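Long-range contacts in ColD (Escherichia coli, PDB 3GR9), which naturally removes the C3'-hydroxyl of GDP-4-keto-6-deoxy-D-mannose in L-colitose biosynthesis, and is here a doubly substituted form engineered toward aminotransferase activity: residues B[133-138]-B[159-164]; B[71-76]-B[204-209]; B[308-313]-B[361-366]; B[51-56]-B[210-215]. The protein carries 2 engineered substitutions. All coordinates share one frame; numbering follows the deposited sequence.

Contact 1 (B[133-138]-B[159-164]); sequences LTVNLL and LEDNCE
Asn136 and Asn162, one residue beyond the paired ends of two parallel strands, show how the C-terminal ends of neighbouring strands carry their pairing into the following loops. The side chain of Asn136 starts with CB 3.5 Å from Asn162 OD1; with chi1 at -60° CG turns beside the backbone N and stays next to that same oxygen, so that ND2 comes between two acceptors. One N-H runs to the neighbouring amide (Asn136 ND2 to Asn162 OD1, 2.8 Å), arriving from above that carbonyl's plane; the other meets Glu160 OE1 nearly along its C-O axis (3.1 Å from Asn136 ND2). Both acceptors lie close to the donor's amide plane, while the Asn136 OD1 end is taken by Asn142, which pins the rotation of the group. Glu160 OE1 also accepts from Gly176 N, and OE2 from Gly179 N. Earlier in the strands, Leu159 O is gripped twice, by Thr134 N at 2.7 Å and by Thr134 OG1 at 2.8 Å, from opposite faces of its plane. Asp161 N returns the ladder to Thr134 O. On the other face of the sheet, Val135 CG2 touches Asp161 CB at 3.4 Å, and Asp161 OD2 continues to Asn62 and Thr93. Past the strands a water donates to Asn136 O and Asp161 O and accepts from Glu164 N, and Glu164 OE1 takes the Leu138 N-H at 2.7 Å. Together with helix 144-151, these strands make the beta-alpha-beta crossover that recurs in the large domain of fold-type I pyridoxal phosphate enzymes.

Contact 2 (B[71-76]-B[204-209]); sequences FTKKPR and DEEIYH
The chain leaving helix 58-71 turns at Thr72 past the first turn of helix 205-215, the CA atoms of Thr72 and Glu206 standing 7.0 Å apart. What joins them is a salt-bridge network, beside a helix N-cap, that also takes in a backbone N-H. Glu206 reaches out extended, CG anti to its backbone N (chi1 176°), and presents its two oxygens to different partners. OE2 uses its syn lone pair for the backbone N-H of Lys73, a short and fairly straight bond of 2.6 Å between Glu206 OE2 and Lys73 N (162° at the hydrogen). Glu206 OE1 receives Arg76 NH2 in a salt bridge at 3.3 Å, with weak hydrogen-bond geometry. The poorly ordered Lys73 ammonium adds at most a long ion pair. Asp204, at the N-cap, has two partners: OD1 accepts from Ile207 N on the anti side, and Asp204 OD1 also lies at the edge of the Arg76 guanidinium in a long pair, 3.7 Å from Arg76 NH2. One carboxylate therefore caps the helix and extends the network. Phe71, its ring leading away from the network, meets Tyr349 of the second subunit edge-to-face. Thr72 CG2 rests 3.7 Å from Ile207 CD1, the same methyl that lies over one face of the Arg76 guanidinium.

Contact 3 (B[308-313]-B[361-366]); sequences FIIKKD and AEYLDK
In the three-stranded antiparallel sheet 292-294, 305-310 and 368-372, helix 359-367 packs against the middle strand, and Tyr363 and Leu364 of that helix meet Ile309, Ile310 and Lys312 at the strand's end. The helix runs almost directly into strand 368-372, the neighbour of 305-310, so the contact closes a tight helix-strand connection: the backbones of Ile310 and Asn367 are also hydrogen-bonded. Two kinds of chemistry share the work. The first is polar and belongs to the end of a tyrosine. With CG anti to the backbone N (chi1 -174°), the Tyr363 ring extends from the helix toward the strand, and its hydroxyl donates to Ile310 O. The carbonyl lies at the ring edge, close to the ring plane, while Lys312 covers one face. The modelled OH to O separation, 2.4 Å from Tyr363 OH to Ile310 O, is very short and its exact value is doubtful. The second is apolar. Lys312 puts its CD over that face of the ring in a CH-pi contact, Lys312 CD standing 4.0 Å from the Tyr363 ring centroid; the ammonium beyond, though nearly on the ring normal, is distant enough for a weak attraction at most. Ile310 turns its own side chain to Arg318 and Leu321 of helix 318-327. Deeper in the interface the side chains of Ile309 and Leu364 meet at about a right angle, Ile309 CD1 standing 4.1 Å from Leu364 CG.

Contact 4 (B[51-56]-B[210-215]); sequences YAVMVS and ILLCIR
Arg215 comes to Met54 by an extended start and a late bend: chi1 (164°) places CG opposite the backbone N, the next torsion keeps the chain straight, and chi3 (72°) then turns the guanidinium toward the backbone of strand 51-55. NH1 is thereby brought to Met54 O, which lies at the edge of the guanidinium near its plane. The hydrogen bond is modelled very short, 2.4 Å from Arg215 NH1 to Met54 O; since the oxygen is also crowded elsewhere, that length is doubtful. Nearer the backbone, Arg215 CD makes an ordinary apolar contact with Val55 CG1, at 4.1 Å. Val53, pointing at the helix from the outermost strand of the large sheet, fills the middle of the interface with its two methyls. Its CG1 lies 3.5 Å from Arg215 NH1, approaching the group obliquely, while Val53 CG2 packs on the helix itself, 4.1 Å from Leu211 CB and 4.3 Å from Leu212 CD2. The strand and helix axes run nearly parallel, 9° apart and 9.4 Å at closest approach, an ordinary alpha/beta layer. Met54 turns its side chain to the opposite layer, against Val36 and Tyr39 of helix 34-47. Glu40 of that helix pairs with Arg215 NH1 and accepts from Met54 N; the buried charge is thus probably balanced by a carboxylate, while a strand carbonyl shares the same nitrogen.

Contacts 1 and 4 are buried and reach the same large sheet, one between neighbouring parallel strands in its middle, the other between its outermost strand and a covering helix. Contacts 2 and 3 lie nearer the surface, about 41 Å apart between centres, on opposite sides of the chain's centre. Helix 205-215 is common to contacts 2 and 4: its first turn meets a charged loop and its later part meets a strand, and the two touch where Tyr208 stacks on Tyr51. Chemistry follows place. Contact 1 satisfies buried polar groups with many bonds, contact 4 surrounds an arginine, paired with a carboxylate from another helix, with aliphatic side chains, contact 2 joins one short backbone-to-carboxylate bond to looser ion pairs, and contact 3 combines a tyrosine hydroxyl with aliphatic cover.

Contact 1 (B[133-138]-B[159-164])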
# COMPACT_ATOMS: atom_id res chain seq x y z
N LEU B 133 0.98 17.62 -13.11
CA LEU B 133 0.70 17.18 -11.74
C LEU B 133 0.97 18.32 -10.78
O LEU B 133 2.08 18.52 -10.31
CB LEU B 133 1.61 16.00 -11.35
CG LEU B 133 1.40 15.54 -9.92
CD1 LEU B 133 -0.04 15.83 -9.54
CD2 LEU B 133 1.74 14.07 -9.71
N THR B 134 -0.06 19.09 -10.49
CA THR B 134 0.12 20.21 -9.58
C THR B 134 0.09 19.78 -8.12
O THR B 134 -0.43 18.74 -7.76
CB THR B 134 -0.99 21.19 -9.79
OG1 THR B 134 -2.22 20.60 -9.36
CG2 THR B 134 -1.11 21.48 -11.26
N VAL B 135 0.68 20.60 -7.28
CA VAL B 135 0.67 20.32 -5.87
C VAL B 135 0.30 21.59 -5.07
O VAL B 135 0.90 22.63 -5.26
CB VAL B 135 2.02 19.72 -5.44
CG1 VAL B 135 2.18 19.68 -3.89
CG2 VAL B 135 2.16 18.29 -6.04
N ASN B 136 -0.72 21.53 -4.21
CA ASN B 136 -1.12 22.72 -3.41
C ASN B 136 -0.25 22.68 -2.18
O ASN B 136 -0.38 21.78 -1.34
CB ASN B 136 -2.60 22.63 -3.06
CG ASN B 136 -3.45 22.58 -4.30
OD1 ASN B 136 -3.18 23.32 -5.25
ND2 ASN B 136 -4.39 21.63 -4.37
N LEU B 137 0.74 23.55 -2.18
CA LEU B 137 1.73 23.55 -1.13
C LEU B 137 1.32 24.29 0.13
O LEU B 137 0.97 25.47 0.08
CB LEU B 137 3.10 24.03 -1.66
CG LEU B 137 4.24 23.26 -1.03
CD1 LEU B 137 4.55 21.98 -1.75
CD2 LEU B 137 5.52 24.06 -0.69
N LEU B 138 1.31 23.54 1.24
CA LEU B 138 1.06 24.06 2.57
C LEU B 138 -0.34 24.64 2.84
O LEU B 138 -0.49 25.60 3.60
CB LEU B 138 2.13 25.12 2.85
CG LEU B 138 3.60 24.69 2.89
CD1 LEU B 138 4.50 25.81 3.39
CD2 LEU B 138 3.79 23.41 3.73
N LEU B 159 -3.95 17.19 -12.70
CA LEU B 159 -4.09 16.47 -11.46
C LEU B 159 -3.48 17.29 -10.31
O LEU B 159 -2.59 18.11 -10.52
CB LEU B 159 -3.34 15.16 -11.55
CG LEU B 159 -3.49 14.26 -12.78
CD1 LEU B 159 -2.34 13.29 -12.58
CD2 LEU B 159 -4.83 13.49 -12.73
N GLU B 160 -3.94 17.03 -9.11
CA GLU B 160 -3.39 17.75 -7.98
C GLU B 160 -3.13 16.88 -6.76
O GLU B 160 -4.02 16.23 -6.25
CB GLU B 160 -4.28 18.92 -7.57
CG GLU B 160 -5.42 19.25 -8.48
CD GLU B 160 -6.44 20.14 -7.80
OE1 GLU B 160 -6.07 20.80 -6.81
OE2 GLU B 160 -7.60 20.18 -8.24
N ASP B 161 -1.89 16.90 -6.30
CA ASP B 161 -1.56 16.24 -5.07
C ASP B 161 -2.03 17.31 -4.08
O ASP B 161 -1.36 18.32 -3.89
CB ASP B 161 -0.07 15.99 -4.95
CG ASP B 161 0.32 15.34 -3.64
OD1 ASP B 161 -0.33 15.59 -2.62
OD2 ASP B 161 1.31 14.59 -3.63
N ASN B 162 -3.20 17.10 -3.51
CA ASN B 162 -3.78 18.05 -2.58
C ASN B 162 -3.64 17.55 -1.16
O ASN B 162 -4.43 17.89 -0.28
CB ASN B 162 -5.25 18.29 -2.93
CG ASN B 162 -5.83 19.47 -2.19
OD1 ASN B 162 -5.14 20.45 -1.92
ND2 ASN B 162 -7.10 19.38 -1.85
N CYS B 163 -2.62 16.73 -0.94
CA CYS B 163 -2.34 16.17 0.37
C CYS B 163 -2.06 17.09 1.53
O CYS B 163 -2.41 16.73 2.66
CB CYS B 163 -1.35 15.00 0.33
SG CYS B 163 -2.07 13.47 -0.35
N GLU B 164 -1.49 18.26 1.23
CA GLU B 164 -1.19 19.31 2.23
C GLU B 164 -2.23 20.42 2.41
O GLU B 164 -2.12 21.21 3.33
CB GLU B 164 0.07 20.04 1.79
CG GLU B 164 1.29 19.30 2.18
CD GLU B 164 2.55 20.11 2.04
OE1 GLU B 164 2.54 21.13 1.31
OE2 GLU B 164 3.54 19.66 2.65
O HOH W 1 -0.91 19.16 -1.23

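Contact 2 (B[71-76]-B[204-209])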
# COMPACT_ATOMS: atom_id res chain seq x y z
N PHE B 71 -5.30 2.31 -17.28
CA PHE B 71 -6.38 1.35 -17.49
C PHE B 71 -7.68 1.88 -18.08
O PHE B 71 -8.57 1.11 -18.30
CB PHE B 71 -6.62 0.43 -16.28
CG PHE B 71 -5.35 -0.05 -15.64
CD1 PHE B 71 -4.41 -0.75 -16.39
CD2 PHE B 71 -5.07 0.22 -14.30
CE1 PHE B 71 -3.20 -1.16 -15.82
CE2 PHE B 71 -3.88 -0.22 -13.70
CZ PHE B 71 -2.93 -0.89 -14.47
N THR B 72 -7.76 3.17 -18.39
CA THR B 72 -8.94 3.72 -19.06
C THR B 72 -9.10 2.99 -20.41
O THR B 72 -8.12 2.69 -21.09
CB THR B 72 -8.69 5.19 -19.37
OG1 THR B 72 -7.41 5.29 -20.01
CG2 THR B 72 -8.53 5.99 -18.09
N LYS B 73 -10.33 2.70 -20.82
CA LYS B 73 -10.47 1.96 -22.09
C LYS B 73 -9.62 2.48 -23.21
O LYS B 73 -8.96 1.73 -23.93
CB LYS B 73 -11.91 1.83 -22.50
CG LYS B 73 -12.72 0.97 -21.55
CD LYS B 73 -13.97 1.77 -21.17
CE LYS B 73 -13.83 3.25 -21.65
NZ LYS B 73 -15.09 4.00 -22.02
N LYS B 74 -9.60 3.80 -23.31
CA LYS B 74 -8.75 4.47 -24.29
C LYS B 74 -7.75 5.15 -23.34
O LYS B 74 -7.97 6.28 -22.89
CB LYS B 74 -9.49 5.56 -25.02
CG LYS B 74 -8.55 6.34 -25.89
CD LYS B 74 -9.31 6.85 -27.10
CE LYS B 74 -9.06 8.34 -27.31
NZ LYS B 74 -7.60 8.63 -27.49
N PRO B 75 -6.65 4.47 -23.08
CA PRO B 75 -5.65 4.94 -22.11
C PRO B 75 -5.28 6.40 -22.16
O PRO B 75 -5.09 6.98 -23.23
CB PRO B 75 -4.46 4.03 -22.34
CG PRO B 75 -5.07 2.78 -22.97
CD PRO B 75 -6.25 3.23 -23.77
N ARG B 76 -5.23 7.04 -21.00
CA ARG B 76 -4.90 8.44 -21.02
C ARG B 76 -3.42 8.73 -20.95
O ARG B 76 -2.96 9.71 -21.52
CB ARG B 76 -5.80 9.22 -20.12
CG ARG B 76 -7.18 8.73 -20.39
CD ARG B 76 -8.31 9.72 -20.02
NE ARG B 76 -9.59 9.01 -19.89
CZ ARG B 76 -10.55 9.29 -19.01
NH1 ARG B 76 -10.39 10.32 -18.17
NH2 ARG B 76 -11.68 8.55 -18.97
N ASP B 204 -15.37 11.66 -12.53
CA ASP B 204 -15.27 10.81 -13.72
C ASP B 204 -15.70 9.35 -13.43
O ASP B 204 -15.07 8.65 -12.63
CB ASP B 204 -13.86 10.93 -14.30
CG ASP B 204 -13.76 10.49 -15.75
OD1 ASP B 204 -13.76 9.27 -16.03
OD2 ASP B 204 -13.58 11.37 -16.62
N GLU B 205 -16.80 8.93 -14.04
CA GLU B 205 -17.35 7.60 -13.82
C GLU B 205 -16.40 6.47 -14.11
O GLU B 205 -16.22 5.60 -13.24
CB GLU B 205 -18.75 7.38 -14.42
CG GLU B 205 -19.76 6.66 -13.48
CD GLU B 205 -20.74 5.75 -14.22
OE1 GLU B 205 -20.71 5.70 -15.46
OE2 GLU B 205 -21.57 5.08 -13.56
N GLU B 206 -15.79 6.50 -15.30
CA GLU B 206 -14.80 5.49 -15.68
C GLU B 206 -13.60 5.44 -14.72
O GLU B 206 -13.17 4.35 -14.34
CB GLU B 206 -14.29 5.63 -17.12
CG GLU B 206 -13.20 4.59 -17.36
CD GLU B 206 -12.66 4.51 -18.77
OE1 GLU B 206 -12.82 5.50 -19.53
OE2 GLU B 206 -12.06 3.44 -19.08
N ILE B 207 -13.07 6.59 -14.32
CA ILE B 207 -11.96 6.60 -13.37
C ILE B 207 -12.44 6.02 -12.04
O ILE B 207 -11.72 5.27 -11.37
CB ILE B 207 -11.48 8.03 -13.06
CG1 ILE B 207 -10.62 8.57 -14.20
CG2 ILE B 207 -10.69 8.04 -11.75
CD1 ILE B 207 -10.02 7.51 -15.03
N TYR B 208 -13.63 6.42 -11.65
CA TYR B 208 -14.18 5.97 -10.40
C TYR B 208 -14.07 4.44 -10.29
O TYR B 208 -13.48 3.87 -9.34
CB TYR B 208 -15.61 6.45 -10.31
CG TYR B 208 -16.25 5.99 -9.05
CD1 TYR B 208 -15.51 5.89 -7.88
CD2 TYR B 208 -17.59 5.60 -9.02
CE1 TYR B 208 -16.10 5.46 -6.70
CE2 TYR B 208 -18.18 5.13 -7.85
CZ TYR B 208 -17.42 5.05 -6.70
OH TYR B 208 -17.99 4.59 -5.54
N HIS B 209 -14.63 3.78 -11.31
CA HIS B 209 -14.63 2.32 -11.37
C HIS B 209 -13.21 1.66 -11.49
O HIS B 209 -12.98 0.53 -10.96
CB HIS B 209 -15.49 1.87 -12.58
CG HIS B 209 -16.96 2.16 -12.43
ND1 HIS B 209 -17.88 1.78 -13.39
CD2 HIS B 209 -17.66 2.81 -11.47
CE1 HIS B 209 -19.08 2.16 -13.02
NE2 HIS B 209 -18.98 2.80 -11.86

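Contact 3 (B[308-313]-B[361-366])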
# COMPACT_ATOMS: atom_id res chain seq x y z
N PHE B 308 9.05 30.28 6.23
CA PHE B 308 9.80 31.53 6.30
C PHE B 308 10.89 31.38 5.27
O PHE B 308 11.38 30.27 5.09
CB PHE B 308 10.45 31.70 7.65
CG PHE B 308 9.48 32.08 8.71
CD1 PHE B 308 8.82 33.31 8.67
CD2 PHE B 308 9.22 31.19 9.73
CE1 PHE B 308 7.90 33.66 9.63
CE2 PHE B 308 8.31 31.53 10.74
CZ PHE B 308 7.63 32.77 10.68
N ILE B 309 11.29 32.49 4.66
CA ILE B 309 12.35 32.44 3.68
C ILE B 309 13.38 33.60 3.95
O ILE B 309 13.06 34.75 3.97
CB ILE B 309 11.72 32.44 2.26
CG1 ILE B 309 12.33 31.31 1.44
CG2 ILE B 309 11.95 33.78 1.58
CD1 ILE B 309 11.52 30.02 1.42
N ILE B 310 14.59 33.26 4.34
CA ILE B 310 15.59 34.28 4.65
C ILE B 310 15.82 35.26 3.51
O ILE B 310 16.12 34.84 2.39
CB ILE B 310 16.93 33.70 5.13
CG1 ILE B 310 16.93 33.29 6.61
CG2 ILE B 310 18.00 34.79 5.11
CD1 ILE B 310 17.70 32.06 6.83
N LYS B 311 15.66 36.55 3.80
CA LYS B 311 15.78 37.59 2.79
C LYS B 311 17.17 37.64 2.18
O LYS B 311 18.15 37.46 2.87
CB LYS B 311 15.41 38.93 3.40
CG LYS B 311 14.13 39.52 2.88
CD LYS B 311 13.42 40.32 3.94
CE LYS B 311 12.38 41.23 3.33
NZ LYS B 311 11.27 41.43 4.28
N LYS B 312 17.21 37.85 0.88
CA LYS B 312 18.45 37.89 0.10
C LYS B 312 19.36 38.99 0.61
O LYS B 312 18.90 40.06 0.98
CB LYS B 312 18.12 38.13 -1.38
CG LYS B 312 18.51 37.00 -2.31
CD LYS B 312 17.35 36.05 -2.55
CE LYS B 312 16.94 35.99 -4.01
NZ LYS B 312 15.45 35.98 -4.15
N ASP B 313 20.66 38.74 0.63
CA ASP B 313 21.56 39.75 1.13
C ASP B 313 21.09 40.25 2.49
O ASP B 313 20.88 41.43 2.65
CB ASP B 313 21.56 40.93 0.18
CG ASP B 313 22.64 40.83 -0.84
OD1 ASP B 313 23.72 40.34 -0.48
OD2 ASP B 313 22.40 41.23 -2.00
N ALA B 361 13.90 26.87 -5.85
CA ALA B 361 13.91 25.71 -4.97
C ALA B 361 15.26 25.51 -4.32
O ALA B 361 15.30 25.18 -3.10
CB ALA B 361 13.43 24.50 -5.73
N GLU B 362 16.34 25.80 -5.09
CA GLU B 362 17.71 25.69 -4.54
C GLU B 362 17.82 26.69 -3.36
O GLU B 362 18.35 26.40 -2.28
CB GLU B 362 18.84 25.93 -5.59
CG GLU B 362 19.44 24.62 -6.20
CD GLU B 362 19.93 24.74 -7.67
OE1 GLU B 362 20.45 25.83 -8.03
OE2 GLU B 362 19.82 23.74 -8.44
N TYR B 363 17.23 27.86 -3.53
CA TYR B 363 17.25 28.94 -2.54
C TYR B 363 16.36 28.65 -1.36
O TYR B 363 16.71 28.83 -0.19
CB TYR B 363 16.92 30.27 -3.21
CG TYR B 363 17.10 31.38 -2.22
CD1 TYR B 363 18.32 32.02 -2.07
CD2 TYR B 363 16.09 31.67 -1.32
CE1 TYR B 363 18.52 32.97 -1.11
CE2 TYR B 363 16.27 32.60 -0.34
CZ TYR B 363 17.49 33.26 -0.25
OH TYR B 363 17.71 34.22 0.72
N LEU B 364 15.19 28.11 -1.67
CA LEU B 364 14.34 27.68 -0.57
C LEU B 364 15.15 26.56 0.11
O LEU B 364 15.10 26.43 1.33
CB LEU B 364 13.04 27.07 -1.13
CG LEU B 364 12.14 26.25 -0.19
CD1 LEU B 364 10.71 26.18 -0.72
CD2 LEU B 364 12.69 24.88 0.25
N ASP B 365 15.86 25.70 -0.64
CA ASP B 365 16.59 24.62 0.05
C ASP B 365 17.58 25.05 1.12
O ASP B 365 17.74 24.36 2.14
CB ASP B 365 17.19 23.56 -0.87
CG ASP B 365 17.48 22.23 -0.13
OD1 ASP B 365 16.53 21.42 -0.06
OD2 ASP B 365 18.61 21.97 0.38
N LYS B 366 18.25 26.17 0.89
CA LYS B 366 19.22 26.66 1.86
C LYS B 366 18.71 27.74 2.81
O LYS B 366 19.32 27.98 3.83
CB LYS B 366 20.51 27.12 1.17
CG LYS B 366 20.92 26.30 -0.03
CD LYS B 366 22.20 25.55 0.24
CE LYS B 366 22.87 25.10 -1.05
NZ LYS B 366 24.17 25.79 -1.29

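Contact 4 (B[51-56]-B[210-215])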
# COMPACT_ATOMS: atom_id res chain seq x y z
N TYR B 51 -17.36 11.58 -6.91
CA TYR B 51 -16.82 10.36 -6.31
C TYR B 51 -15.55 10.55 -5.50
O TYR B 51 -14.62 11.25 -5.90
CB TYR B 51 -16.50 9.38 -7.43
CG TYR B 51 -17.59 9.25 -8.45
CD1 TYR B 51 -18.79 8.60 -8.14
CD2 TYR B 51 -17.41 9.72 -9.75
CE1 TYR B 51 -19.79 8.45 -9.08
CE2 TYR B 51 -18.39 9.57 -10.71
CZ TYR B 51 -19.58 8.93 -10.37
OH TYR B 51 -20.56 8.73 -11.30
N ALA B 52 -15.48 9.83 -4.39
CA ALA B 52 -14.32 9.82 -3.51
C ALA B 52 -13.97 8.36 -3.27
O ALA B 52 -14.84 7.49 -3.23
CB ALA B 52 -14.67 10.44 -2.22
N VAL B 53 -12.69 8.09 -3.11
CA VAL B 53 -12.30 6.72 -2.83
C VAL B 53 -11.28 6.68 -1.73
O VAL B 53 -10.29 7.39 -1.78
CB VAL B 53 -11.72 5.99 -4.04
CG1 VAL B 53 -10.84 4.85 -3.54
CG2 VAL B 53 -12.86 5.46 -4.90
N MET B 54 -11.54 5.85 -0.72
CA MET B 54 -10.60 5.80 0.38
C MET B 54 -9.58 4.67 0.26
O MET B 54 -9.94 3.57 -0.19
CB MET B 54 -11.28 5.87 1.75
CG MET B 54 -10.20 5.95 2.84
SD MET B 54 -10.94 5.70 4.43
CE MET B 54 -9.57 6.45 5.51
N VAL B 55 -8.33 5.01 0.59
CA VAL B 55 -7.18 4.11 0.52
C VAL B 55 -6.33 4.20 1.76
O VAL B 55 -6.52 5.09 2.61
CB VAL B 55 -6.20 4.46 -0.66
CG1 VAL B 55 -6.71 3.91 -1.95
CG2 VAL B 55 -5.78 6.01 -0.79
N SER B 56 -5.32 3.33 1.81
CA SER B 56 -4.40 3.25 2.94
C SER B 56 -3.59 4.51 3.27
O SER B 56 -3.23 4.73 4.45
CB SER B 56 -3.54 2.03 2.83
OG SER B 56 -2.51 2.31 1.91
N ILE B 210 -12.28 2.31 -12.17
CA ILE B 210 -10.95 1.72 -12.29
C ILE B 210 -10.35 1.69 -10.89
O ILE B 210 -9.65 0.75 -10.53
CB ILE B 210 -10.04 2.54 -13.27
CG1 ILE B 210 -10.57 2.43 -14.72
CG2 ILE B 210 -8.55 2.10 -13.14
CD1 ILE B 210 -10.00 3.41 -15.74
N LEU B 211 -10.69 2.71 -10.11
CA LEU B 211 -10.21 2.86 -8.73
C LEU B 211 -10.73 1.71 -7.86
O LEU B 211 -9.97 0.92 -7.27
CB LEU B 211 -10.71 4.21 -8.22
CG LEU B 211 -10.10 5.36 -9.04
CD1 LEU B 211 -9.75 6.70 -8.23
CD2 LEU B 211 -8.90 4.84 -9.82
N LEU B 212 -12.06 1.59 -7.83
CA LEU B 212 -12.72 0.55 -7.05
C LEU B 212 -12.04 -0.78 -7.30
O LEU B 212 -11.84 -1.59 -6.40
CB LEU B 212 -14.18 0.44 -7.49
CG LEU B 212 -15.03 1.59 -6.95
CD1 LEU B 212 -16.55 1.41 -7.32
CD2 LEU B 212 -14.85 1.65 -5.44
N CYS B 213 -11.70 -0.99 -8.55
CA CYS B 213 -11.10 -2.25 -8.92
C CYS B 213 -9.68 -2.36 -8.47
O CYS B 213 -9.27 -3.37 -7.92
CB CYS B 213 -11.15 -2.41 -10.44
SG CYS B 213 -10.24 -3.84 -11.15
N ILE B 214 -8.91 -1.33 -8.79
CA ILE B 214 -7.50 -1.43 -8.46
C ILE B 214 -7.08 -1.26 -7.01
O ILE B 214 -5.98 -1.65 -6.65
CB ILE B 214 -6.55 -0.77 -9.47
CG1 ILE B 214 -6.57 0.75 -9.37
CG2 ILE B 214 -6.71 -1.30 -10.89
CD1 ILE B 214 -5.50 1.34 -10.26
N ARG B 215 -7.96 -0.70 -6.19
CA ARG B 215 -7.65 -0.53 -4.77
C ARG B 215 -7.63 -1.89 -4.07
O ARG B 215 -6.88 -2.06 -3.07
CB ARG B 215 -8.75 0.26 -4.08
CG ARG B 215 -8.72 0.16 -2.56
CD ARG B 215 -9.71 1.12 -1.87
NE ARG B 215 -11.11 0.70 -2.04
CZ ARG B 215 -12.15 1.44 -1.67
NH1 ARG B 215 -11.98 2.65 -1.13
NH2 ARG B 215 -13.36 0.97 -1.87